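PDB 4ZL8: Thiol:disulfide interchange protein DsbA from Pseudomonas aeruginosa, which probably introduces disulfide bonds into other proteins of the periplasm by passing on its own redox-active disulfide. Local coordinates for residues 103-107 and 108-112; 123-126 and 127-131; 182-185 and 186-189. The protein carries 1 engineered substitution. All coordinates share one frame; numbering follows the deposited sequence. Where two conformers were deposited one is given.

Contact 1 of 3, residues 103-107 and 108-112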
ATOM      1  N   LYS A 103       5.178  -0.305 -20.025  1.00 18.93           N
ATOM      2  CA  LYS A 103       6.347   0.403 -19.535  1.00 20.03           C
ATOM      3  C   LYS A 103       6.907  -0.330 -18.321  1.00 17.93           C
ATOM      4  O   LYS A 103       6.159  -0.733 -17.427  1.00 18.12           O
ATOM      5  CB  LYS A 103       6.000   1.854 -19.193  1.00 17.13           C
ATOM      6  CG  LYS A 103       5.574   2.637 -20.429  1.00 25.49           C
ATOM      7  CD  LYS A 103       5.220   4.068 -20.123  1.00 29.97           C
ATOM      8  CE  LYS A 103       4.806   4.818 -21.385  1.00 38.80           C
ATOM      9  NZ  LYS A 103       5.949   5.068 -22.289  1.00 40.37           N
ATOM     10  N   LYS A 104       8.221  -0.542 -18.302  1.00 15.73           N
ATOM     11  CA  LYS A 104       8.836  -1.271 -17.202  1.00 15.26           C
ATOM     12  C   LYS A 104       9.099  -0.430 -15.967  1.00 14.18           C
ATOM     13  O   LYS A 104       9.055  -0.941 -14.847  1.00 13.34           O
ATOM     14  CB  LYS A 104      10.139  -1.913 -17.671  1.00 17.63           C
ATOM     15  CG  LYS A 104       9.986  -2.808 -18.886  1.00 23.50           C
ATOM     16  CD  LYS A 104       9.005  -3.958 -18.665  1.00 24.41           C
ATOM     17  CE  LYS A 104       8.951  -4.888 -19.878  1.00 30.95           C
ATOM     18  NZ  LYS A 104       8.028  -6.037 -19.660  1.00 40.43           N
ATOM     19  N   LEU A 105       9.357   0.860 -16.168  1.00 14.12           N
ATOM     20  CA  LEU A 105       9.680   1.788 -15.085  1.00 13.01           C
ATOM     21  C   LEU A 105      10.702   1.174 -14.128  1.00 11.36           C
ATOM     22  O   LEU A 105      10.496   1.137 -12.923  1.00 12.81           O
ATOM     23  CB  LEU A 105       8.409   2.234 -14.339  1.00 11.66           C
ATOM     24  CG  LEU A 105       7.338   2.878 -15.236  1.00 13.36           C
ATOM     25  CD1 LEU A 105       6.173   3.348 -14.398  1.00 12.86           C
ATOM     26  CD2 LEU A 105       7.881   4.042 -16.076  1.00 15.19           C
ATOM     27  N   ALA A 106      11.823   0.742 -14.706  1.00 15.31           N
ATOM     28  CA  ALA A 106      12.751  -0.171 -14.025  1.00 14.78           C
ATOM     29  C   ALA A 106      14.014   0.499 -13.526  1.00 17.08           C
ATOM     30  O   ALA A 106      14.794  -0.120 -12.801  1.00 16.23           O
ATOM     31  CB  ALA A 106      13.106  -1.340 -14.926  1.00 20.81           C
ATOM     32  N   THR A 107      14.222   1.755 -13.916  1.00 15.51           N
ATOM     33  CA  THR A 107      15.347   2.543 -13.427  1.00 16.62           C
ATOM     34  C   THR A 107      14.839   3.930 -13.128  1.00 16.28           C
ATOM     35  O   THR A 107      13.819   4.335 -13.671  1.00 15.56           O
ATOM     36  CB  THR A 107      16.444   2.692 -14.476  1.00 19.59           C
ATOM     37  OG1 THR A 107      15.945   3.430 -15.604  1.00 20.22           O
ATOM     38  CG2 THR A 107      16.957   1.339 -14.950  1.00 19.38           C
ATOM     39  N   PRO A 108      15.539   4.682 -12.266  1.00 17.18           N
ATOM     40  CA  PRO A 108      15.037   6.026 -11.969  1.00 16.25           C
ATOM     41  C   PRO A 108      15.029   6.952 -13.191  1.00 16.55           C
ATOM     42  O   PRO A 108      14.155   7.801 -13.241  1.00 16.11           O
ATOM     43  CB  PRO A 108      15.963   6.528 -10.839  1.00 21.09           C
ATOM     44  CG  PRO A 108      17.104   5.557 -10.777  1.00 17.66           C
ATOM     45  CD  PRO A 108      16.669   4.284 -11.404  1.00 22.31           C
ATOM     46  N   GLU A 109      15.914   6.781 -14.160  1.00 16.69           N
ATOM     47  CA  GLU A 109      15.853   7.604 -15.359  1.00 16.10           C
ATOM     48  C   GLU A 109      14.559   7.324 -16.120  1.00 20.45           C
ATOM     49  O   GLU A 109      13.867   8.252 -16.566  1.00 18.63           O
ATOM     50  CB  GLU A 109      17.066   7.356 -16.256  1.00 24.15           C
ATOM     51  CG  GLU A 109      18.237   8.242 -15.923  1.00 39.86           C
ATOM     52  CD  GLU A 109      17.952   9.706 -16.216  1.00 42.81           C
ATOM     53  OE1 GLU A 109      17.370  10.003 -17.286  1.00 42.10           O
ATOM     54  OE2 GLU A 109      18.310  10.559 -15.377  1.00 44.41           O
ATOM     55  N   GLU A 110      14.223   6.047 -16.275  1.00 18.79           N
ATOM     56  CA  GLU A 110      12.987   5.692 -16.950  1.00 17.90           C
ATOM     57  C   GLU A 110      11.785   6.246 -16.188  1.00 15.24           C
ATOM     58  O   GLU A 110      10.832   6.756 -16.795  1.00 16.21           O
ATOM     59  CB  GLU A 110      12.832   4.186 -17.102  1.00 22.32           C
ATOM     60  CG  GLU A 110      11.730   3.865 -18.069  0.49 14.33           C
ATOM     61  CD  GLU A 110      11.357   2.413 -18.080  0.30 16.66           C
ATOM     62  OE1 GLU A 110      12.212   1.557 -17.667  1.00 22.30           O
ATOM     63  OE2 GLU A 110      10.199   2.166 -18.521  0.95 20.99           O
ATOM     64  N   MET A 111      11.806   6.122 -14.872  1.00 13.50           N
ATOM     65  CA  MET A 111      10.703   6.614 -14.062  1.00 13.36           C
ATOM     66  C   MET A 111      10.545   8.108 -14.244  1.00 14.26           C
ATOM     67  O   MET A 111       9.443   8.602 -14.456  1.00 14.39           O
ATOM     68  CB  MET A 111      10.949   6.335 -12.588  1.00 13.08           C
ATOM     69  CG  MET A 111      11.031   4.875 -12.217  1.00 14.15           C
ATOM     70  SD  MET A 111      11.754   4.767 -10.563  1.00 14.49           S
ATOM     71  CE  MET A 111      11.850   3.004 -10.377  1.00 21.25           C
ATOM     72  N   ALA A 112      11.641   8.834 -14.147  1.00 13.85           N
ATOM     73  CA  ALA A 112      11.574  10.286 -14.192  1.00 14.28           C
ATOM     74  C   ALA A 112      11.044  10.749 -15.540  1.00 14.45           C
ATOM     75  O   ALA A 112      10.278  11.699 -15.627  1.00 16.31           O
ATOM     76  CB  ALA A 112      12.942  10.883 -13.931  1.00 16.04           C
TER
HETATM   77  O   HOH W   1       9.885   0.327 -20.576  1.00 22.66           O
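A chi1 of -167° swings CG of Glu110 away from its own backbone N, and the extended chain beyond it carries the carboxylate back from the first turn of helix 108-116 to the backbone of the loop that precedes it. There the two oxygens divide the work. Glu110 OE1 accepts from Ala106 N at 3.1 Å, an almost straight bond that arrives from above the carboxylate plane. Glu110 OE2 takes a weak bond from Leu105 N at 2.8 Å and also receives a water, which in turn accepts from Lys104 N. Thr107, whose chi1 of 64° sets OG1 between its own N and carbonyl carbon, answers in the other direction: Thr107 OG1 accepts from Glu110 N at 3.2 Å. Thr107 is thus the N-cap of helix 108-116, in the helical domain that DsbA carries as an insertion in its thioredoxin fold. The carbonyl O of Thr107 accepts from Met111 N at 2.9 Å, the first alpha-helical backbone bond. On the inner side, CG of Met111 rests 4.3 Å from CB of Leu105, while Met111 CE lies 3.4 Å from Leu105 O. Met111 continues inward onto Val73 and Met77 of helix 70-84, and His74 of that helix hydrogen-bonds to Lys104 O.

Contact 2 of 3, residues 123-126 and 127-131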
ATOM      1  N   GLU A 123      14.092  16.569 -11.875  1.00 16.65           N
ATOM      2  CA  GLU A 123      15.268  16.777 -11.026  1.00 16.90           C
ATOM      3  C   GLU A 123      14.912  16.525  -9.559  1.00 15.35           C
ATOM      4  O   GLU A 123      15.689  15.929  -8.812  1.00 14.75           O
ATOM      5  CB  GLU A 123      15.855  18.178 -11.220  1.00 19.21           C
ATOM      6  CG  GLU A 123      16.630  18.346 -12.525  1.00 32.63           C
ATOM      7  CD  GLU A 123      17.585  17.184 -12.806  1.00 44.12           C
ATOM      8  OE1 GLU A 123      18.440  16.890 -11.943  1.00 47.82           O
ATOM      9  OE2 GLU A 123      17.472  16.558 -13.886  1.00 48.26           O
ATOM     10  N   LYS A 124      13.737  16.965  -9.129  1.00 14.59           N
ATOM     11  CA  LYS A 124      13.311  16.696  -7.758  1.00 15.81           C
ATOM     12  C   LYS A 124      12.998  15.214  -7.543  1.00 14.09           C
ATOM     13  O   LYS A 124      13.319  14.651  -6.496  1.00 13.91           O
ATOM     14  CB  LYS A 124      12.102  17.555  -7.376  1.00 15.05           C
ATOM     15  CG  LYS A 124      11.685  17.425  -5.919  1.00 20.83           C
ATOM     16  CD  LYS A 124      12.719  18.020  -4.995  0.70 24.74           C
ATOM     17  CE  LYS A 124      12.292  17.965  -3.534  0.34 27.95           C
ATOM     18  NZ  LYS A 124      13.320  18.584  -2.640  0.74 35.40           N
ATOM     19  N   PHE A 125      12.400  14.559  -8.533  1.00 11.09           N
ATOM     20  CA  PHE A 125      12.176  13.133  -8.415  1.00 11.58           C
ATOM     21  C   PHE A 125      13.505  12.391  -8.226  1.00 11.86           C
ATOM     22  O   PHE A 125      13.633  11.571  -7.323  1.00 12.66           O
ATOM     23  CB  PHE A 125      11.443  12.563  -9.640  1.00 12.25           C
ATOM     24  CG  PHE A 125      11.255  11.079  -9.553  1.00 10.68           C
ATOM     25  CD1 PHE A 125      10.178  10.543  -8.862  1.00 11.72           C
ATOM     26  CD2 PHE A 125      12.189  10.212 -10.081  1.00 12.82           C
ATOM     27  CE1 PHE A 125      10.021   9.179  -8.745  1.00 11.89           C
ATOM     28  CE2 PHE A 125      12.029   8.834  -9.959  1.00 13.53           C
ATOM     29  CZ  PHE A 125      10.956   8.326  -9.296  1.00 12.46           C
ATOM     30  N   LEU A 126      14.477  12.660  -9.082  1.00 12.59           N
ATOM     31  CA  LEU A 126      15.752  11.962  -9.001  1.00 12.48           C
ATOM     32  C   LEU A 126      16.474  12.252  -7.681  1.00 13.61           C
ATOM     33  O   LEU A 126      16.997  11.325  -7.062  1.00 15.24           O
ATOM     34  CB  LEU A 126      16.618  12.307 -10.210  1.00 13.55           C
ATOM     35  CG  LEU A 126      16.075  11.767 -11.545  1.00 15.40           C
ATOM     36  CD1 LEU A 126      16.871  12.316 -12.685  1.00 18.84           C
ATOM     37  CD2 LEU A 126      16.107  10.246 -11.578  1.00 17.18           C
ATOM     38  N   SER A 127      16.522  13.510  -7.246  1.00 13.05           N
ATOM     39  CA  SER A 127      17.174  13.867  -5.986  0.51 15.19           C
ATOM     40  C   SER A 127      16.483  13.180  -4.811  1.00 14.19           C
ATOM     41  O   SER A 127      17.137  12.680  -3.891  1.00 15.73           O
ATOM     42  CB  SER A 127      17.153  15.380  -5.786  0.51 16.69           C
ATOM     43  OG  SER A 127      17.759  15.752  -4.557  0.51 21.33           O
ATOM     44  N   THR A 128      15.154  13.155  -4.835  1.00 12.30           N
ATOM     45  CA  THR A 128      14.412  12.509  -3.760  1.00 10.33           C
ATOM     46  C   THR A 128      14.621  10.996  -3.795  1.00 11.58           C
ATOM     47  O   THR A 128      14.867  10.360  -2.780  1.00 11.38           O
ATOM     48  CB  THR A 128      12.897  12.845  -3.838  1.00 11.57           C
ATOM     49  OG1 THR A 128      12.718  14.258  -3.792  1.00 14.17           O
ATOM     50  CG2 THR A 128      12.142  12.222  -2.676  1.00 12.42           C
ATOM     51  N   TYR A 129      14.556  10.403  -4.984  1.00 12.07           N
ATOM     52  CA  TYR A 129      14.713   8.966  -5.115  1.00 10.50           C
ATOM     53  C   TYR A 129      16.018   8.490  -4.502  1.00 12.43           C
ATOM     54  O   TYR A 129      16.053   7.449  -3.858  1.00 12.89           O
ATOM     55  CB  TYR A 129      14.632   8.582  -6.596  1.00 12.24           C
ATOM     56  CG  TYR A 129      14.662   7.089  -6.898  1.00 11.50           C
ATOM     57  CD1 TYR A 129      13.484   6.375  -7.025  1.00 10.78           C
ATOM     58  CD2 TYR A 129      15.858   6.414  -7.084  1.00 11.39           C
ATOM     59  CE1 TYR A 129      13.493   5.028  -7.322  1.00 10.11           C
ATOM     60  CE2 TYR A 129      15.881   5.060  -7.383  1.00 13.01           C
ATOM     61  CZ  TYR A 129      14.687   4.376  -7.482  1.00 11.81           C
ATOM     62  OH  TYR A 129      14.696   3.028  -7.769  1.00 14.08           O
ATOM     63  N   ASN A 130      17.082   9.252  -4.700  1.00 11.81           N
ATOM     64  CA  ASN A 130      18.410   8.881  -4.244  1.00 13.54           C
ATOM     65  C   ASN A 130      18.741   9.407  -2.853  1.00 14.50           C
ATOM     66  O   ASN A 130      19.858   9.240  -2.373  1.00 16.99           O
ATOM     67  CB  ASN A 130      19.454   9.366  -5.260  1.00 16.04           C
ATOM     68  CG  ASN A 130      19.361   8.618  -6.575  1.00 18.47           C
ATOM     69  OD1 ASN A 130      19.247   7.402  -6.592  1.00 21.17           O
ATOM     70  ND2 ASN A 130      19.384   9.350  -7.680  1.00 28.25           N
ATOM     71  N   SER A 131      17.766  10.024  -2.195  1.00 13.86           N
ATOM     72  CA  SER A 131      18.031  10.738  -0.937  1.00 12.50           C
ATOM     73  C   SER A 131      18.162   9.823   0.279  1.00 11.76           C
ATOM     74  O   SER A 131      17.647   8.698   0.320  1.00 12.64           O
ATOM     75  CB  SER A 131      16.928  11.746  -0.639  1.00 13.17           C
ATOM     76  OG  SER A 131      15.704  11.101  -0.289  1.00 12.04           O
TER
HETATM   77  O   HOH W   2      15.336  16.266  -3.022  1.00 38.80           O
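Ser127 meets the preceding turn through its backbone, its N donating to Glu123 O, and CB of Ser127 lies 3.4 Å from that same oxygen. In one of its two conformers, OG of Ser127 also hydrogen-bonds to a water that accepts from NZ of Lys124 on the exposed side of helix 122-129.

At Thr128 the side chain turns back on its own helix. OG1 of Thr128 stands beside the backbone N (chi1 -57°) and donates to Lys124 O at 2.8 Å, while Thr128 N donates to the same oxygen at 2.9 Å. The two donors come from opposite faces of the carbonyl plane, so Lys124 O is gripped twice by a single residue. The aliphatic chain of Lys124, bent at chi2, runs obliquely past this hydroxyl, with CE of Lys124 3.7 Å from Thr128 OG1. A weak bond from the water at Lys124 NZ also reaches OG1. Such a return of a threonine hydroxyl to the carbonyl four residues earlier is a familiar feature of alpha-helices; here it occurs in the helical domain of DsbA, where Thr128 also packs on Thr80 and Ser83 of helix 70-84.

Tyr129 N bonds to Phe125 O at 2.8 Å. Both side chains leave the helix side by side, pointing the same way, CZ of Phe125 3.9 Å from CD1 of Tyr129, their planes inclined by 32°. Thr80 of helix 70-84 packs against both side chains.

Asn130 N donates to Leu126 O at 3.1 Å as the helix ends. Ser131 then folds back within the turn: Ser131 OG donates to Thr128 O at 2.7 Å, in the carbonyl plane on a lone pair, and Ser131 N donates to that oxygen too. The same OG accepts from Ile134 N, capping helix 132-148.

Contact 3 of 3, residues 182-185 and 186-189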
ATOM      1  N   LEU A 182     -13.713  -4.978  10.737  1.00  9.22           N
ATOM      2  CA  LEU A 182     -12.579  -4.852  11.643  1.00 10.46           C
ATOM      3  C   LEU A 182     -12.361  -3.406  12.078  1.00  9.59           C
ATOM      4  O   LEU A 182     -11.960  -3.130  13.216  1.00 10.49           O
ATOM      5  CB  LEU A 182     -11.325  -5.466  11.016  1.00  9.68           C
ATOM      6  CG  LEU A 182     -11.468  -6.975  10.840  1.00 10.76           C
ATOM      7  CD1 LEU A 182     -10.315  -7.467   9.936  1.00 12.48           C
ATOM      8  CD2 LEU A 182     -11.499  -7.739  12.139  1.00 12.57           C
ATOM      9  N   ILE A 183     -12.651  -2.468  11.193  1.00  8.67           N
ATOM     10  CA  ILE A 183     -12.639  -1.060  11.566  1.00  9.30           C
ATOM     11  C   ILE A 183     -13.663  -0.801  12.673  1.00 10.20           C
ATOM     12  O   ILE A 183     -13.338  -0.151  13.682  1.00  9.92           O
ATOM     13  CB  ILE A 183     -12.905  -0.135  10.360  1.00  9.06           C
ATOM     14  CG1 ILE A 183     -11.718  -0.161   9.380  1.00 10.97           C
ATOM     15  CG2 ILE A 183     -13.174   1.282  10.817  1.00 10.80           C
ATOM     16  CD1 ILE A 183     -12.064   0.368   8.029  1.00 11.76           C
ATOM     17  N   GLU A 184     -14.882  -1.314  12.539  1.00  9.48           N
ATOM     18  CA  GLU A 184     -15.872  -1.159  13.600  1.00  9.03           C
ATOM     19  C   GLU A 184     -15.419  -1.810  14.910  1.00  8.60           C
ATOM     20  O   GLU A 184     -15.653  -1.279  15.984  1.00 10.48           O
ATOM     21  CB  GLU A 184     -17.230  -1.729  13.174  1.00 10.94           C
ATOM     22  CG  GLU A 184     -17.902  -0.973  12.020  1.00 10.13           C
ATOM     23  CD  GLU A 184     -18.392   0.408  12.358  1.00 11.63           C
ATOM     24  OE1 GLU A 184     -18.405   0.826  13.539  1.00 12.14           O
ATOM     25  OE2 GLU A 184     -18.772   1.112  11.402  1.00 12.99           O
ATOM     26  N   LYS A 185     -14.763  -2.950  14.813  1.00 10.05           N
ATOM     27  CA  LYS A 185     -14.257  -3.648  15.991  0.87 10.30           C
ATOM     28  C   LYS A 185     -13.300  -2.722  16.748  1.00 10.21           C
ATOM     29  O   LYS A 185     -13.380  -2.581  17.980  1.00 11.36           O
ATOM     30  CB  LYS A 185     -13.561  -4.939  15.551  0.87 11.02           C
ATOM     31  CG  LYS A 185     -13.004  -5.768  16.694  0.87 12.41           C
ATOM     32  CD  LYS A 185     -12.433  -7.084  16.177  0.87 15.40           C
ATOM     33  CE  LYS A 185     -11.801  -7.951  17.270  0.87 18.48           C
ATOM     34  NZ  LYS A 185     -12.798  -8.577  18.176  0.87 24.97           N
ATOM     35  N   GLU A 186     -12.404  -2.089  15.999  1.00 10.24           N
ATOM     36  CA  GLU A 186     -11.411  -1.240  16.614  1.00 10.56           C
ATOM     37  C   GLU A 186     -12.038   0.063  17.125  1.00 10.48           C
ATOM     38  O   GLU A 186     -11.612   0.588  18.154  1.00 12.46           O
ATOM     39  CB  GLU A 186     -10.282  -0.968  15.629  1.00 10.62           C
ATOM     40  CG  GLU A 186      -9.429  -2.180  15.323  1.00 10.22           C
ATOM     41  CD  GLU A 186      -8.800  -2.719  16.566  1.00 12.57           C
ATOM     42  OE1 GLU A 186      -9.275  -3.735  17.094  1.00 13.74           O
ATOM     43  OE2 GLU A 186      -7.857  -2.076  17.056  1.00 15.45           O
ATOM     44  N   ARG A 187     -13.048   0.586  16.429  1.00  9.68           N
ATOM     45  CA  ARG A 187     -13.732   1.791  16.899  1.00  9.78           C
ATOM     46  C   ARG A 187     -14.442   1.547  18.224  1.00 12.01           C
ATOM     47  O   ARG A 187     -14.518   2.439  19.071  1.00 11.47           O
ATOM     48  CB  ARG A 187     -14.718   2.307  15.842  1.00  9.76           C
ATOM     49  CG  ARG A 187     -15.314   3.655  16.175  1.00 11.28           C
ATOM     50  CD  ARG A 187     -16.190   4.199  15.061  1.00 12.19           C
ATOM     51  NE  ARG A 187     -15.413   4.552  13.869  1.00 11.69           N
ATOM     52  CZ  ARG A 187     -15.485   3.954  12.681  1.00 11.82           C
ATOM     53  NH1 ARG A 187     -16.314   2.929  12.452  1.00 12.17           N
ATOM     54  NH2 ARG A 187     -14.729   4.390  11.696  1.00 11.46           N
ATOM     55  N   ALA A 188     -14.984   0.353  18.405  1.00 11.07           N
ATOM     56  CA  ALA A 188     -15.695   0.001  19.621  1.00 12.70           C
ATOM     57  C   ALA A 188     -14.760  -0.271  20.803  1.00 13.59           C
ATOM     58  O   ALA A 188     -15.208  -0.291  21.950  1.00 15.56           O
ATOM     59  CB  ALA A 188     -16.567  -1.212  19.361  1.00 12.81           C
ATOM     60  N   ALA A 189     -13.478  -0.485  20.528  1.00 13.94           N
ATOM     61  CA  ALA A 189     -12.545  -0.903  21.573  1.00 14.55           C
ATOM     62  C   ALA A 189     -12.181   0.212  22.545  1.00 16.17           C
ATOM     63  O   ALA A 189     -12.079   1.392  22.179  1.00 17.77           O
ATOM     64  CB  ALA A 189     -11.283  -1.462  20.943  1.00 17.00           C
TER
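Charge pairing is led by Glu184 and Arg187, whose side chains lie alongside each other and point the same way from neighbouring turns of helix 172-188. NH1 of Arg187 lies 3.2 Å from both OE1 and OE2 of Glu184, the salt bridge being that to OE1. The carboxylate comes to the edge of the guanidinium, near its plane, yet the two flat groups are turned 66° against each other, so a single nitrogen faces both oxygens. The glutamate chain bends at chi2 (-69°), which curls its carboxylate back along the helix to NH1. Asp57 takes NE of Arg187 in a second salt bridge; with Asp57 at NE and Glu184 at NH1, the rotation of the guanidinium is probably restricted.

A van der Waals contact of a methyl with the guanidinium accompanies this pairing. Arg187 slants across Ile183, with CG2 of Ile183 3.6 Å from NH2 of Arg187. Ile183 itself packs on Ile27, Val29 and Val58 of the sheet.

Glu186 looks another way. CG of Glu186, placed beside the backbone N by a chi1 of -69°, lies 3.4 Å from Leu182 O, and the bent chain delivers the carboxylate to partners beyond the helix: OE1 is hydrogen-bonded to Tyr162 OH, and OE2 is held by Lys161 and Asn159. This buried acid is therefore satisfied at both oxygens.

Backbone bonds of the i to i+4 kind underlie all this. Glu186 N donates to Leu182 O at 3.0 Å, Arg187 N to Ile183 O at 2.9 Å and Ala188 N to Glu184 O at 3.0 Å. Leu182 and Ile183 pack on the strands, and Glu186 and Arg187 also touch Ile27, as expected for the C-terminal helix of a thioredoxin fold lying on its central sheet.

Contacts 1 and 2 belong to the same helical region and touch: SD of Met111 lies 3.7 Å from CE1 of Tyr129, and CG of Pro108 3.6 Å from CE2 of that ring; both contacts also pack on helix 70-84. Contact 3 lies on the opposite side of the chain's centre, about 39 to 41 Å away between centres, where helix 172-188 covers the sheet. Each mixes buried and exposed residues, and in contact 3 even a buried carboxylate is bonded. Their chemistry differs: a carboxylate and a hydroxyl fasten a helix start in 103-112, hydroxyls bond to carbonyls towards a helix end in 123-131, and 182-189 combines a Glu184–Arg187 salt bridge with charged side chains bonded to outside partners.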